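Local coordinates for beta-galactosidase/beta-glucuronidase (Faecalibacterium prausnitzii L2-6, PDB 6MVF), which binds flavin mononucleotide and hydrolyses beta-glucuronides as a member of glycoside hydrolase family 2, at residues R68-Y73 with E137-D142; T196-S201 with A235-V240; Y214-P219 with Y254-R259. All coordinates share one frame; numbering follows the deposited sequence.

Contact 1. Residues R68-Y73 with E137-D142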
loop_
_atom_site.group_PDB
_atom_site.type_symbol
_atom_site.label_atom_id
_atom_site.label_comp_id
_atom_site.label_asym_id
_atom_site.label_seq_id
_atom_site.Cartn_x
_atom_site.Cartn_y
_atom_site.Cartn_z
ATOM N N ARG A 68 2.258 -24.567 33.136
ATOM C CA ARG A 68 2.438 -25.710 32.249
ATOM C C ARG A 68 1.256 -26.647 32.451
ATOM O O ARG A 68 0.940 -27.009 33.590
ATOM C CB ARG A 68 3.768 -26.425 32.510
ATOM C CG ARG A 68 4.970 -25.466 32.537
ATOM C CD ARG A 68 6.294 -26.201 32.716
ATOM N NE ARG A 68 6.439 -27.196 31.660
ATOM C CZ ARG A 68 7.543 -27.891 31.417
ATOM N NH1 ARG A 68 8.620 -27.705 32.175
ATOM N NH2 ARG A 68 7.561 -28.767 30.415
ATOM N N THR A 69 0.590 -27.012 31.349
ATOM C CA THR A 69 -0.689 -27.718 31.412
ATOM C C THR A 69 -1.235 -28.006 30.020
ATOM O O THR A 69 -0.551 -27.795 29.014
ATOM C CB THR A 69 -1.732 -26.910 32.186
ATOM O OG1 THR A 69 -2.865 -27.739 32.479
ATOM C CG2 THR A 69 -2.187 -25.673 31.370
ATOM N N THR A 70 -2.483 -28.438 29.945
ATOM C CA THR A 70 -3.149 -28.652 28.671
ATOM C C THR A 70 -4.173 -27.550 28.424
ATOM O O THR A 70 -5.073 -27.331 29.244
ATOM C CB THR A 70 -3.802 -30.028 28.637
ATOM O OG1 THR A 70 -2.802 -31.013 28.956
ATOM C CG2 THR A 70 -4.401 -30.285 27.239
ATOM N N GLY A 71 -4.008 -26.847 27.307
ATOM C CA GLY A 71 -4.996 -25.907 26.798
ATOM C C GLY A 71 -5.611 -26.460 25.523
ATOM O O GLY A 71 -4.903 -26.978 24.657
ATOM N N VAL A 72 -6.934 -26.363 25.431
ATOM C CA VAL A 72 -7.695 -26.821 24.275
ATOM C C VAL A 72 -8.145 -25.596 23.497
ATOM O O VAL A 72 -8.850 -24.730 24.037
ATOM C CB VAL A 72 -8.903 -27.678 24.688
ATOM C CG1 VAL A 72 -9.702 -28.118 23.461
ATOM C CG2 VAL A 72 -8.427 -28.877 25.443
ATOM N N TYR A 73 -7.717 -25.518 22.242
ATOM C CA TYR A 73 -8.176 -24.508 21.297
ATOM C C TYR A 73 -9.268 -25.131 20.443
ATOM O O TYR A 73 -9.187 -26.310 20.089
ATOM C CB TYR A 73 -7.038 -24.010 20.376
ATOM C CG TYR A 73 -5.844 -23.298 21.031
ATOM C CD1 TYR A 73 -4.766 -24.015 21.555
ATOM C CD2 TYR A 73 -5.783 -21.911 21.073
ATOM C CE1 TYR A 73 -3.677 -23.372 22.123
ATOM C CE2 TYR A 73 -4.703 -21.256 21.639
ATOM C CZ TYR A 73 -3.647 -21.990 22.169
ATOM O OH TYR A 73 -2.575 -21.309 22.730
ATOM N N GLU A 137 -5.840 -30.004 21.088
ATOM C CA GLU A 137 -5.335 -30.099 22.449
ATOM C C GLU A 137 -3.831 -29.912 22.423
ATOM O O GLU A 137 -3.135 -30.611 21.686
ATOM C CB GLU A 137 -5.677 -31.456 23.062
ATOM C CG GLU A 137 -7.091 -31.574 23.593
ATOM C CD GLU A 137 -7.361 -32.908 24.292
ATOM O OE1 GLU A 137 -8.452 -33.483 24.042
ATOM O OE2 GLU A 137 -6.489 -33.365 25.086
ATOM N N VAL A 138 -3.333 -28.980 23.232
ATOM C CA VAL A 138 -1.916 -28.652 23.294
ATOM C C VAL A 138 -1.454 -28.738 24.743
ATOM O O VAL A 138 -2.107 -28.198 25.637
ATOM C CB VAL A 138 -1.647 -27.245 22.730
ATOM C CG1 VAL A 138 -0.156 -26.912 22.789
ATOM C CG2 VAL A 138 -2.178 -27.135 21.331
ATOM N N SER A 139 -0.327 -29.389 24.973
ATOM C CA SER A 139 0.237 -29.506 26.308
ATOM C C SER A 139 1.702 -29.102 26.283
ATOM O O SER A 139 2.475 -29.621 25.468
ATOM C CB SER A 139 0.109 -30.929 26.839
ATOM O OG SER A 139 0.818 -31.046 28.069
ATOM N N ASN A 140 2.093 -28.197 27.187
ATOM C CA ASN A 140 3.505 -27.891 27.387
ATOM C C ASN A 140 4.058 -28.512 28.675
ATOM O O ASN A 140 5.044 -28.019 29.239
ATOM C CB ASN A 140 3.737 -26.380 27.346
ATOM C CG ASN A 140 3.161 -25.650 28.550
ATOM O OD1 ASN A 140 2.214 -26.108 29.180
ATOM N ND2 ASN A 140 3.737 -24.488 28.858
ATOM N N GLU A 141 3.444 -29.599 29.140
ATOM C CA GLU A 141 3.943 -30.359 30.279
ATOM C C GLU A 141 5.061 -31.300 29.845
ATOM O O GLU A 141 5.107 -31.748 28.690
ATOM C CB GLU A 141 2.807 -31.161 30.921
ATOM C CG GLU A 141 1.880 -30.323 31.803
ATOM C CD GLU A 141 0.552 -31.009 32.143
ATOM O OE1 GLU A 141 -0.205 -31.429 31.213
ATOM O OE2 GLU A 141 0.265 -31.109 33.359
ATOM N N ASP A 142 5.966 -31.594 30.787
ATOM C CA ASP A 142 7.023 -32.590 30.583
ATOM C C ASP A 142 6.434 -33.980 30.312
ATOM O O ASP A 142 5.312 -34.290 30.716
ATOM C CB ASP A 142 7.920 -32.625 31.821
ATOM C CG ASP A 142 9.290 -33.224 31.550
ATOM O OD1 ASP A 142 9.574 -33.620 30.395
ATOM O OD2 ASP A 142 10.094 -33.282 32.508
HETATM O O HOH W 1 10.757 -29.861 32.270
#

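Contact 2. Residues T196-S201 with A235-V240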
loop_
_atom_site.group_PDB
_atom_site.type_symbol
_atom_site.label_atom_id
_atom_site.label_comp_id
_atom_site.label_asym_id
_atom_site.label_seq_id
_atom_site.Cartn_x
_atom_site.Cartn_y
_atom_site.Cartn_z
ATOM N N THR A 196 24.170 -25.888 -11.149
ATOM C CA THR A 196 23.230 -26.985 -11.277
ATOM C C THR A 196 22.250 -26.902 -10.116
ATOM O O THR A 196 22.625 -26.532 -8.998
ATOM C CB THR A 196 23.937 -28.343 -11.269
ATOM O OG1 THR A 196 24.772 -28.421 -10.108
ATOM C CG2 THR A 196 24.788 -28.523 -12.515
ATOM N N PHE A 197 20.991 -27.203 -10.403
ATOM C CA PHE A 197 19.939 -27.324 -9.402
ATOM C C PHE A 197 19.458 -28.751 -9.548
ATOM O O PHE A 197 18.704 -29.050 -10.478
ATOM C CB PHE A 197 18.794 -26.342 -9.637
ATOM C CG PHE A 197 19.204 -24.906 -9.554
ATOM C CD1 PHE A 197 20.043 -24.347 -10.507
ATOM C CD2 PHE A 197 18.742 -24.102 -8.516
ATOM C CE1 PHE A 197 20.420 -23.004 -10.414
ATOM C CE2 PHE A 197 19.108 -22.754 -8.418
ATOM C CZ PHE A 197 19.937 -22.195 -9.365
ATOM N N GLU A 198 19.936 -29.638 -8.687
ATOM C CA GLU A 198 19.339 -30.956 -8.598
ATOM C C GLU A 198 18.051 -30.797 -7.824
ATOM O O GLU A 198 18.060 -30.303 -6.696
ATOM C CB GLU A 198 20.273 -31.943 -7.912
ATOM C CG GLU A 198 21.617 -32.051 -8.594
ATOM C CD GLU A 198 22.635 -32.804 -7.746
ATOM O OE1 GLU A 198 22.517 -34.051 -7.659
ATOM O OE2 GLU A 198 23.537 -32.148 -7.155
ATOM N N ILE A 199 16.949 -31.187 -8.437
ATOM C CA ILE A 199 15.616 -30.998 -7.890
ATOM C C ILE A 199 14.924 -32.351 -7.807
ATOM O O ILE A 199 15.028 -33.171 -8.731
ATOM C CB ILE A 199 14.809 -30.026 -8.779
ATOM C CG1 ILE A 199 15.549 -28.699 -8.909
ATOM C CG2 ILE A 199 13.387 -29.828 -8.246
ATOM C CD1 ILE A 199 15.095 -27.927 -10.113
ATOM N N LYS A 200 14.222 -32.583 -6.706
ATOM C CA LYS A 200 13.255 -33.668 -6.635
ATOM C C LYS A 200 11.981 -33.155 -5.980
ATOM O O LYS A 200 12.036 -32.482 -4.947
ATOM C CB LYS A 200 13.809 -34.875 -5.867
ATOM C CG LYS A 200 12.913 -36.129 -5.940
ATOM C CD LYS A 200 13.765 -37.404 -6.054
ATOM C CE LYS A 200 12.992 -38.689 -5.733
ATOM N NZ LYS A 200 13.499 -39.328 -4.464
ATOM N N SER A 201 10.844 -33.449 -6.589
ATOM C CA SER A 201 9.549 -33.185 -5.978
ATOM C C SER A 201 8.824 -34.511 -5.775
ATOM O O SER A 201 9.236 -35.556 -6.285
ATOM C CB SER A 201 8.712 -32.224 -6.827
ATOM O OG SER A 201 8.445 -32.766 -8.112
ATOM N N ALA A 235 12.913 -36.542 -10.495
ATOM C CA ALA A 235 14.249 -36.003 -10.287
ATOM C C ALA A 235 14.856 -35.531 -11.605
ATOM O O ALA A 235 14.756 -36.201 -12.634
ATOM C CB ALA A 235 15.145 -37.055 -9.633
ATOM N N ILE A 236 15.488 -34.361 -11.564
ATOM C CA ILE A 236 16.108 -33.772 -12.742
ATOM C C ILE A 236 17.164 -32.807 -12.246
ATOM O O ILE A 236 17.073 -32.289 -11.130
ATOM C CB ILE A 236 15.060 -33.051 -13.633
ATOM C CG1 ILE A 236 15.662 -32.684 -14.981
ATOM C CG2 ILE A 236 14.549 -31.791 -12.965
ATOM C CD1 ILE A 236 15.752 -33.836 -15.916
ATOM N N SER A 237 18.164 -32.554 -13.076
ATOM C CA SER A 237 19.168 -31.540 -12.785
ATOM C C SER A 237 19.085 -30.445 -13.841
ATOM O O SER A 237 19.173 -30.734 -15.038
ATOM C CB SER A 237 20.552 -32.161 -12.753
ATOM O OG SER A 237 21.529 -31.148 -12.773
ATOM N N ILE A 238 18.907 -29.194 -13.402
ATOM C CA ILE A 238 18.734 -28.058 -14.300
ATOM C C ILE A 238 19.928 -27.127 -14.161
ATOM O O ILE A 238 20.384 -26.853 -13.047
ATOM C CB ILE A 238 17.430 -27.297 -14.011
ATOM C CG1 ILE A 238 16.284 -28.283 -13.728
ATOM C CG2 ILE A 238 17.122 -26.339 -15.153
ATOM C CD1 ILE A 238 14.925 -27.699 -13.971
ATOM N N TYR A 239 20.426 -26.636 -15.286
ATOM C CA TYR A 239 21.624 -25.817 -15.339
ATOM C C TYR A 239 21.261 -24.371 -15.653
ATOM O O TYR A 239 20.543 -24.099 -16.616
ATOM C CB TYR A 239 22.584 -26.353 -16.395
ATOM C CG TYR A 239 23.805 -25.488 -16.579
ATOM C CD1 TYR A 239 24.933 -25.657 -15.772
ATOM C CD2 TYR A 239 23.837 -24.498 -17.557
ATOM C CE1 TYR A 239 26.052 -24.868 -15.933
ATOM C CE2 TYR A 239 24.956 -23.697 -17.726
ATOM C CZ TYR A 239 26.062 -23.886 -16.913
ATOM O OH TYR A 239 27.174 -23.092 -17.086
ATOM N N VAL A 240 21.772 -23.448 -14.856
ATOM C CA VAL A 240 21.606 -22.013 -15.068
ATOM C C VAL A 240 22.971 -21.440 -15.434
ATOM O O VAL A 240 23.916 -21.553 -14.639
ATOM C CB VAL A 240 21.031 -21.316 -13.821
ATOM C CG1 VAL A 240 21.064 -19.798 -13.980
ATOM C CG2 VAL A 240 19.619 -21.801 -13.529
#

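Contact 3. Residues Y214-P219 with Y254-R259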
loop_
_atom_site.group_PDB
_atom_site.type_symbol
_atom_site.label_atom_id
_atom_site.label_comp_id
_atom_site.label_asym_id
_atom_site.label_seq_id
_atom_site.Cartn_x
_atom_site.Cartn_y
_atom_site.Cartn_z
ATOM N N TYR A 214 9.163 -27.854 -14.305
ATOM C CA TYR A 214 10.047 -27.087 -13.448
ATOM C C TYR A 214 10.478 -25.820 -14.157
ATOM O O TYR A 214 10.863 -25.859 -15.326
ATOM C CB TYR A 214 11.292 -27.891 -13.100
ATOM C CG TYR A 214 11.072 -29.122 -12.259
ATOM C CD1 TYR A 214 10.678 -29.014 -10.938
ATOM C CD2 TYR A 214 11.312 -30.393 -12.774
ATOM C CE1 TYR A 214 10.509 -30.127 -10.160
ATOM C CE2 TYR A 214 11.140 -31.520 -11.997
ATOM C CZ TYR A 214 10.747 -31.374 -10.685
ATOM O OH TYR A 214 10.564 -32.475 -9.888
ATOM N N SER A 215 10.444 -24.708 -13.441
ATOM C CA SER A 215 10.870 -23.427 -13.971
ATOM C C SER A 215 11.727 -22.723 -12.927
ATOM O O SER A 215 11.385 -22.720 -11.743
ATOM C CB SER A 215 9.659 -22.571 -14.347
ATOM O OG SER A 215 10.039 -21.221 -14.569
ATOM N N ILE A 216 12.848 -22.145 -13.352
ATOM C CA ILE A 216 13.754 -21.429 -12.454
ATOM C C ILE A 216 13.749 -19.954 -12.843
ATOM O O ILE A 216 14.044 -19.606 -13.996
ATOM C CB ILE A 216 15.181 -22.008 -12.488
ATOM C CG1 ILE A 216 15.208 -23.441 -11.954
ATOM C CG2 ILE A 216 16.106 -21.160 -11.638
ATOM C CD1 ILE A 216 16.522 -24.147 -12.135
ATOM N N GLU A 217 13.422 -19.090 -11.882
ATOM C CA GLU A 217 13.369 -17.644 -12.074
ATOM C C GLU A 217 14.555 -16.993 -11.375
ATOM O O GLU A 217 14.904 -17.373 -10.254
ATOM C CB GLU A 217 12.046 -17.071 -11.542
ATOM C CG GLU A 217 10.831 -17.570 -12.322
ATOM C CD GLU A 217 9.494 -17.312 -11.629
ATOM O OE1 GLU A 217 9.476 -16.908 -10.438
ATOM O OE2 GLU A 217 8.448 -17.527 -12.288
ATOM N N ASP A 218 15.182 -16.027 -12.051
ATOM C CA ASP A 218 16.373 -15.341 -11.547
ATOM C C ASP A 218 15.937 -14.341 -10.475
ATOM O O ASP A 218 14.747 -14.215 -10.176
ATOM C CB ASP A 218 17.143 -14.725 -12.725
ATOM C CG ASP A 218 16.458 -13.489 -13.340
ATOM O OD1 ASP A 218 15.401 -13.023 -12.865
ATOM O OD2 ASP A 218 16.990 -12.972 -14.340
ATOM N N PRO A 219 16.881 -13.623 -9.847
ATOM C CA PRO A 219 16.478 -12.696 -8.770
ATOM C C PRO A 219 15.446 -11.666 -9.198
ATOM O O PRO A 219 14.650 -11.214 -8.366
ATOM C CB PRO A 219 17.805 -12.048 -8.367
ATOM C CG PRO A 219 18.841 -13.119 -8.654
ATOM C CD PRO A 219 18.354 -13.787 -9.901
ATOM N N TYR A 254 17.387 -17.396 -6.331
ATOM C CA TYR A 254 16.569 -17.915 -7.415
ATOM C C TYR A 254 15.286 -18.511 -6.843
ATOM O O TYR A 254 15.186 -18.818 -5.652
ATOM C CB TYR A 254 17.338 -18.965 -8.227
ATOM C CG TYR A 254 18.521 -18.369 -8.965
ATOM C CD1 TYR A 254 19.719 -18.082 -8.306
ATOM C CD2 TYR A 254 18.435 -18.079 -10.317
ATOM C CE1 TYR A 254 20.786 -17.526 -8.990
ATOM C CE2 TYR A 254 19.488 -17.543 -10.997
ATOM C CZ TYR A 254 20.655 -17.262 -10.340
ATOM O OH TYR A 254 21.689 -16.712 -11.053
ATOM N N THR A 255 14.295 -18.671 -7.714
ATOM C CA THR A 255 13.017 -19.269 -7.346
ATOM C C THR A 255 12.796 -20.496 -8.215
ATOM O O THR A 255 12.697 -20.383 -9.442
ATOM C CB THR A 255 11.864 -18.269 -7.513
ATOM O OG1 THR A 255 12.097 -17.129 -6.678
ATOM C CG2 THR A 255 10.546 -18.912 -7.126
ATOM N N VAL A 256 12.710 -21.657 -7.588
ATOM C CA VAL A 256 12.336 -22.878 -8.290
ATOM C C VAL A 256 10.832 -23.056 -8.142
ATOM O O VAL A 256 10.306 -23.072 -7.029
ATOM C CB VAL A 256 13.106 -24.093 -7.753
ATOM C CG1 VAL A 256 12.727 -25.348 -8.525
ATOM C CG2 VAL A 256 14.612 -23.840 -7.844
ATOM N N VAL A 257 10.134 -23.152 -9.268
ATOM C CA VAL A 257 8.693 -23.337 -9.309
ATOM C C VAL A 257 8.426 -24.724 -9.871
ATOM O O VAL A 257 9.090 -25.143 -10.826
ATOM C CB VAL A 257 8.031 -22.245 -10.172
ATOM C CG1 VAL A 257 6.521 -22.484 -10.285
ATOM C CG2 VAL A 257 8.355 -20.850 -9.599
ATOM N N ALA A 258 7.481 -25.449 -9.271
ATOM C CA ALA A 258 7.131 -26.781 -9.753
ATOM C C ALA A 258 5.629 -26.858 -9.933
ATOM O O ALA A 258 4.883 -26.543 -9.004
ATOM C CB ALA A 258 7.608 -27.893 -8.797
ATOM N N ARG A 259 5.195 -27.295 -11.116
ATOM C CA ARG A 259 3.783 -27.335 -11.477
ATOM C C ARG A 259 3.392 -28.741 -11.887
ATOM O O ARG A 259 3.945 -29.274 -12.854
ATOM C CB ARG A 259 3.472 -26.380 -12.622
ATOM C CG ARG A 259 3.165 -24.990 -12.176
ATOM C CD ARG A 259 2.587 -24.158 -13.318
ATOM N NE ARG A 259 2.629 -22.752 -12.941
ATOM C CZ ARG A 259 3.633 -21.932 -13.238
ATOM N NH1 ARG A 259 4.661 -22.385 -13.950
ATOM N NH2 ARG A 259 3.600 -20.658 -12.839
HETATM O O HOH W 2 5.164 -18.405 -11.692
#

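Contact 1. Residues R68-Y73 with E137-D142
Arg68 and Asn140 meet where a loop leads into strand 70-78 and its antiparallel neighbour, strand 131-139, ends. Both strands lie inside the six-stranded sheet of the sugar-binding domain of glycosyl hydrolase family 2, a beta sandwich. The Arg68 chain can be followed outward along Asn140. Its CB lies 3.7 Å from Asn140 OD1, and its CG passes near Asn140 ND2. Arg68 CD is next, 4.1 Å from Asn140 O. The chain then bends at chi3 (56°), which swings the guanidinium back over to the Asn140 backbone carbonyl. Arg68 NE and Arg68 NH2 both donate to Asn140 O, each at 2.9 Å. The oxygen sits at the guanidinium edge, near its plane, so the two N-H groups share one acceptor. Arg68 NH1 donates to a water at 3.0 Å, which makes a weak bond on to Asp142 OD2. The other carboxylate oxygen, Asp142 OD1, forms a salt bridge with Lys365.

With chi1 of Asn140 at 70°, CG stands between the backbone N and the carbonyl carbon, and OD1 accepts from Thr69 N at 2.9 Å. Asn140 N returns a bond to Thr69 O. Asn140 ND2 bonds to Phe155 O, which helps fix the amide rotation. Next to this, Ser139 OG accepts from Glu141 N in an ST turn, and Thr70 OG1 bonds weakly to Glu141 OE1. Further along, Gly71 and Val138 form a hydrogen-bonded pair through both backbones. On the buried face, Val138 CG2 lies at the edge of the Tyr73 ring, 4.1 Å from CD1.

Contact 2. Residues T196-S201 with A235-V240
The Phe197 ring has the backbone oxygen of Ile238 at its edge, in the ring plane, 3.6 Å from CD1. Val240 CG2 comes in obliquely, nearest to Phe197 CE1. In this valine chi1 of 171° puts CG1 anti to the backbone N and CG2 anti to the carbonyl carbon, which brings CG2 to the ring. Pro187, Ile216 and Val276 also pack on the phenylalanine. The Tyr239 ring lies on the other side of the sheet. Thr196 CG2 touches its edge, 4.3 Å from Tyr239 CD1, and Tyr239 OH is hydrogen-bonded to Asp192.

Strands 195-204 and 236-240 run antiparallel here, in one sheet of the immunoglobulin-like beta sandwich that follows the sugar-binding domain in family 2 enzymes. Phe197 with Ile238 and Ile199 with Ile236 are hydrogen-bonded pairs. Phe197 N donates to Ile238 O at 2.7 Å, and Ile199 N donates to Ile236 O at 2.9 Å. Ile199 CD1 meets Ile238 CG1 at 3.8 Å, on the same buried face as Phe197. Putting an alanine at Phe197 removes the ring beside Val240 CG2 and would probably leave a gap among Val240, Pro187, Ile216 and Val276.

The outward face carries Glu198 and Ser237. The edge of strand 236-240 turned away from 195-204 meets the second subunit: Ser237 O bonds to Thr650 OG1 and Tyr239 O to Ser648 OG of that chain. At the other end, Lys200 CD rests on Ala235 CB at 3.9 Å, and the lysine side chain comes within about 5 Å of the bound flavin mononucleotide.

Contact 3. Residues Y214-P219 with Y254-R259
Val257 N donates to Ser215 O at 2.8 Å, in a nearly straight bond (170° at the hydrogen). Ser215 N answers to Val257 O, and Glu217 N and Thr255 N exchange the same two bonds with Thr255 O and Glu217 O. These are the hydrogen-bonded pairs of strands 211-217 and 254-262, the two inner strands of a four-stranded antiparallel sheet in the family 2 beta sandwich.

One face of this sheet is largely apolar. Ile216 CG1 is anti to the carbonyl carbon (chi1 -65°) and lies beside Val256 CG2 at 4.2 Å, both side chains pointing the same way. Ile216 CG2, anti to the backbone N, touches Tyr254 CD2 obliquely instead. The Tyr214 ring meets Ala258 CB obliquely, 3.9 Å from CE1, and its buried OH bonds to Ser201 OG and Thr234 O. Pro219 CD sits over one face of the Tyr254 ring in a CH-pi contact, 4.2 Å from its centroid. Tyr254 OH accepts a bond from Glu244 N.

The face of Ser215, Glu217, Thr255 and Val257 is more polar. Glu217 OE1 reaches the Thr255 side chain, 4.0 Å from its CB. Ser215 OG bonds to Glu223, and Thr255 OG1 to Asn273. Arg259 NE forms a salt bridge with Glu269. Backbone bonds therefore hold the register; Glu217 and Arg259 make no direct salt bridge, share only a weakly bound water, and probably attract each other indirectly.

Contacts 2 and 3 belong to one beta sandwich. Their strands alternate along the chain, and their centres are 11 Å apart. Tyr214 of contact 3 lies against Ile199, Ile236 and Ile238 of contact 2, and its OH probably bonds to Ser201 OG, so the two sheets share one core. Contact 3 is the more buried. In contact 2 the outer edge of strand 236-240 meets the second subunit, and one end lies near the flavin. Contact 1 lies in the separate sugar-binding domain, about 30 Å away at the nearest atoms. It is partly buried, and much of its chemistry is polar side chain to backbone, where the others rely on backbone pairing and apolar packing.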